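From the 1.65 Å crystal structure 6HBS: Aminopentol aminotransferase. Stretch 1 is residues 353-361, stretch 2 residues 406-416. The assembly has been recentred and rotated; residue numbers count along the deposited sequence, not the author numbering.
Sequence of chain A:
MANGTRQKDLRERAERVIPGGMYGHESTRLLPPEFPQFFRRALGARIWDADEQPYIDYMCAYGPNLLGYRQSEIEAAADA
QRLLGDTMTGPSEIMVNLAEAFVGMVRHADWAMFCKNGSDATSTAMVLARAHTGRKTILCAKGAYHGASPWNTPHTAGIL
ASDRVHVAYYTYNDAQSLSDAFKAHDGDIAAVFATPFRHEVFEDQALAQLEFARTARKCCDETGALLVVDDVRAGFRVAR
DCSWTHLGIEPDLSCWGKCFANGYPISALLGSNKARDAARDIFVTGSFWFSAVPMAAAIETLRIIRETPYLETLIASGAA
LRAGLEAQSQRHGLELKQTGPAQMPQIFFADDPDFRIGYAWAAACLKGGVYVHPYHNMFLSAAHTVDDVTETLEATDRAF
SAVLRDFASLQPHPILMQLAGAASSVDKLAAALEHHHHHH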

# COMPACT_ATOMS: atom_id res chain seq x y z
N PRO A 353 -30.95 9.64 16.95
CA PRO A 353 -29.72 9.28 17.65
C PRO A 353 -29.27 7.83 17.46
O PRO A 353 -28.07 7.55 17.60
N ASP A 354 -30.18 6.90 17.11
CA ASP A 354 -29.71 5.54 16.81
C ASP A 354 -29.69 5.27 15.30
O ASP A 354 -29.51 4.13 14.87
N PHE A 355 -29.87 6.33 14.49
CA PHE A 355 -29.69 6.28 13.03
C PHE A 355 -30.77 5.43 12.34
O PHE A 355 -30.68 5.21 11.13
N ARG A 356 -31.85 5.07 13.05
CA ARG A 356 -32.87 4.19 12.43
C ARG A 356 -33.57 4.88 11.24
O ARG A 356 -33.93 4.19 10.26
N ILE A 357 -33.74 6.21 11.30
CA ILE A 357 -34.38 6.96 10.21
C ILE A 357 -33.44 7.04 9.00
O ILE A 357 -33.84 6.79 7.87
N GLY A 358 -32.18 7.44 9.26
CA GLY A 358 -31.16 7.58 8.26
C GLY A 358 -30.90 6.28 7.51
O GLY A 358 -30.70 6.29 6.29
N TYR A 359 -30.87 5.18 8.26
CA TYR A 359 -30.64 3.85 7.73
C TYR A 359 -31.78 3.51 6.77
O TYR A 359 -31.56 3.06 5.61
N ALA A 360 -33.00 3.77 7.24
CA ALA A 360 -34.19 3.38 6.46
C ALA A 360 -34.25 4.20 5.15
O ALA A 360 -34.54 3.66 4.08
N TRP A 361 -33.91 5.48 5.24
CA TRP A 361 -33.94 6.40 4.11
C TRP A 361 -32.88 5.99 3.08
O TRP A 361 -33.15 5.95 1.91
N ASP A 406 -43.51 3.99 6.78
CA ASP A 406 -43.08 2.88 7.65
C ASP A 406 -42.67 3.36 9.05
O ASP A 406 -42.18 2.58 9.87
N PHE A 407 -42.87 4.65 9.34
CA PHE A 407 -42.16 5.33 10.42
C PHE A 407 -42.37 4.63 11.77
O PHE A 407 -41.46 4.58 12.60
N ALA A 408 -43.59 4.12 12.00
CA ALA A 408 -43.93 3.43 13.23
C ALA A 408 -42.99 2.24 13.46
O ALA A 408 -42.47 2.08 14.55
N SER A 409 -42.77 1.44 12.41
CA SER A 409 -42.12 0.12 12.52
C SER A 409 -40.59 0.19 12.41
O SER A 409 -39.95 -0.85 12.43
N LEU A 410 -40.00 1.39 12.30
CA LEU A 410 -38.54 1.53 12.07
C LEU A 410 -37.77 0.95 13.26
O LEU A 410 -38.12 1.20 14.40
N GLN A 411 -36.69 0.22 12.96
CA GLN A 411 -35.84 -0.45 13.95
C GLN A 411 -34.40 0.02 13.79
O GLN A 411 -33.96 0.22 12.66
N PRO A 412 -33.59 0.14 14.88
CA PRO A 412 -32.15 0.37 14.74
C PRO A 412 -31.46 -0.89 14.19
O PRO A 412 -31.99 -1.99 14.30
N HIS A 413 -30.29 -0.71 13.59
CA HIS A 413 -29.48 -1.81 13.11
C HIS A 413 -28.97 -2.63 14.29
O HIS A 413 -28.37 -2.06 15.20
N PRO A 414 -29.17 -3.98 14.34
CA PRO A 414 -28.81 -4.78 15.52
C PRO A 414 -27.34 -4.63 15.96
O PRO A 414 -27.08 -4.27 17.12
N ILE A 415 -26.41 -4.88 15.02
CA ILE A 415 -24.97 -4.84 15.29
C ILE A 415 -24.59 -3.44 15.80
O ILE A 415 -23.76 -3.31 16.70
N LEU A 416 -25.22 -2.40 15.22
CA LEU A 416 -25.07 -1.02 15.67
C LEU A 416 -26.04 -0.75 16.83
O LEU A 416 -25.78 -1.10 17.98

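Packing of the first turns of a helix (356-361) and its N-terminal lead-in against an irregular segment of the same chain, residues 406-416. The CA atoms nearest each other across the segments are those of Arg356 and Pro412, 4.5 Å apart, and Arg356 is the polar centre of the contact. Its CA-to-CB bond points toward the other segment, and chi1 of 84° (p), chi2 t and chi3 p fold the chain so that the guanidinium meets both Asp354 and the opposing backbone. Arg356 NH1 donates a hydrogen bond to Leu410 O (2.9 Å), which lies at the edge of the guanidinium, near its plane, while Pro412 CD covers one face, 3.8 Å from Arg356 CZ. The aliphatic part is packed as well: Arg356 CD lies 3.8 Å from Leu410 CB, and Arg356 CB 3.6 Å from Gln411 O. The side chain of Gln411 itself starts away from the helix.

Asp354, chi1 p, holds the arginine from its own side. Arg356 NH2 forms a salt bridge with Asp354 OD2 (2.8 Å), Arg356 NE donates to Asp354 OD1 (3.3 Å), and the backbone Arg356 N also donates to Asp354 OD1 (3.2 Å), so one carboxylate ties together the backbone and the side-chain end of the same residue. Asp354 OD2 also touches Pro412 CB at 3.6 Å.

Farther along the helix the contact becomes apolar. Leu410, in the mt rotamer, has its CA-to-CB bond pointing toward the helix and spreads its two methyls over neighbouring residues: Leu410 CD2 lies 3.6 Å from Ala360 CB, and Leu410 CD1 lies 4.3 Å from Ile357 CG1. Ile357 starts sideways, but its extended mt chain carries Ile357 CD1 to 4.0 Å from Phe407 CE2; Phe407, chi1 t, likewise starts sideways and brings its ring end nearer.

The CA-to-CB bond of Tyr359 points toward the second segment, and with chi1 at -90° (m) the ring reaches His413 and Leu416. Tyr359 CE2 lies 3.6 Å from His413 CB, and the two rings meet obliquely, with centroids 5.8 Å apart and planes at 64°. Leu416, in the tp rotamer, places Leu416 CD2 3.5 Å from Tyr359 OH and 4.3 Å from CB of Phe355, the N-cap residue; the tyrosine hydroxyl has its hydrogen bond elsewhere in the structure. His413, chi1 t, directs its ring forward along its own segment, where His413 ND1 accepts a hydrogen bond from Leu416 N (3.2 Å). Water 1 bridges the backbones, donating to Asp354 O (2.9 Å) and accepting from His413 N (3.1 Å).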

# COMPACT_ATOMS: atom_id res chain seq x y z
CB PRO A 353 -30.05 9.59 19.12
CG PRO A 353 -31.55 9.48 19.20
CD PRO A 353 -32.06 9.97 17.86
CB ASP A 354 -30.49 4.47 17.56
CG ASP A 354 -31.96 4.41 17.20
OD1 ASP A 354 -32.38 5.10 16.24
OD2 ASP A 354 -32.66 3.65 17.88
CB PHE A 355 -28.28 5.80 12.66
CG PHE A 355 -27.24 6.89 12.81
CD1 PHE A 355 -26.73 7.19 14.07
CD2 PHE A 355 -26.82 7.63 11.72
CE1 PHE A 355 -25.81 8.22 14.24
CE2 PHE A 355 -25.89 8.65 11.89
CZ PHE A 355 -25.38 8.93 13.14
CB ARG A 356 -33.89 3.71 13.48
CG ARG A 356 -35.02 4.68 13.76
CD ARG A 356 -36.03 4.14 14.78
NE ARG A 356 -35.43 3.93 16.09
CZ ARG A 356 -35.95 3.15 17.04
NH1 ARG A 356 -37.06 2.47 16.83
NH2 ARG A 356 -35.35 3.07 18.22
CB ILE A 357 -34.82 8.37 10.62
CG1 ILE A 357 -35.72 8.37 11.85
CG2 ILE A 357 -35.50 9.05 9.44
CD1 ILE A 357 -36.09 9.78 12.33
CB TYR A 359 -30.47 2.84 8.87
CG TYR A 359 -29.04 2.66 9.31
CD1 TYR A 359 -28.21 3.74 9.55
CD2 TYR A 359 -28.49 1.39 9.44
CE1 TYR A 359 -26.89 3.57 9.96
CE2 TYR A 359 -27.16 1.21 9.81
CZ TYR A 359 -26.36 2.30 10.09
OH TYR A 359 -25.05 2.11 10.43
CB ALA A 360 -35.43 3.55 7.31
CB TRP A 361 -33.71 7.83 4.59
CG TRP A 361 -33.76 8.86 3.51
CD1 TRP A 361 -34.88 9.34 2.88
CD2 TRP A 361 -32.64 9.54 2.93
NE1 TRP A 361 -34.52 10.27 1.94
CE2 TRP A 361 -33.15 10.41 1.94
CE3 TRP A 361 -31.25 9.48 3.12
CZ2 TRP A 361 -32.32 11.24 1.18
CZ3 TRP A 361 -30.44 10.32 2.39
CH2 TRP A 361 -30.97 11.15 1.41
CB ASP A 406 -41.92 2.14 6.99
CG ASP A 406 -42.25 1.67 5.58
OD1 ASP A 406 -43.41 1.23 5.36
OD2 ASP A 406 -41.35 1.75 4.72
CB PHE A 407 -42.62 6.79 10.48
CG PHE A 407 -41.75 7.67 11.33
CD1 PHE A 407 -41.95 7.76 12.69
CD2 PHE A 407 -40.72 8.41 10.75
CE1 PHE A 407 -41.15 8.59 13.47
CE2 PHE A 407 -39.92 9.23 11.53
CZ PHE A 407 -40.14 9.32 12.89
CB ALA A 408 -45.39 3.00 13.20
CB SER A 409 -42.67 -0.81 11.47
OG SER A 409 -42.20 -0.46 10.18
CB LEU A 410 -38.18 3.00 11.88
CG LEU A 410 -38.71 3.64 10.59
CD1 LEU A 410 -38.22 5.09 10.47
CD2 LEU A 410 -38.31 2.81 9.38
CB GLN A 411 -35.84 -1.96 13.75
CG GLN A 411 -37.21 -2.62 13.83
CD GLN A 411 -37.51 -3.04 15.25
OE1 GLN A 411 -37.59 -2.20 16.15
NE2 GLN A 411 -37.65 -4.34 15.45
CB PRO A 412 -31.69 0.69 16.17
CG PRO A 412 -32.69 -0.04 17.05
CD PRO A 412 -34.00 0.00 16.29
CB HIS A 413 -28.34 -1.21 12.27
CG HIS A 413 -27.49 -2.23 11.60
ND1 HIS A 413 -26.50 -2.92 12.28
CD2 HIS A 413 -27.50 -2.69 10.33
CE1 HIS A 413 -25.92 -3.75 11.44
NE2 HIS A 413 -26.51 -3.63 10.23
CB PRO A 414 -29.08 -6.25 15.11
CG PRO A 414 -29.24 -6.21 13.59
CD PRO A 414 -29.74 -4.82 13.27
CB ILE A 415 -24.13 -5.29 14.07
CG1 ILE A 415 -24.37 -6.76 13.71
CG2 ILE A 415 -22.65 -4.99 14.27
CD1 ILE A 415 -25.25 -7.00 12.49
CB LEU A 416 -25.36 -0.09 14.48
CG LEU A 416 -25.37 1.40 14.80
CD1 LEU A 416 -23.97 1.94 14.85
CD2 LEU A 416 -26.20 2.15 13.78
O HOH W 1 -29.72 2.21 12.76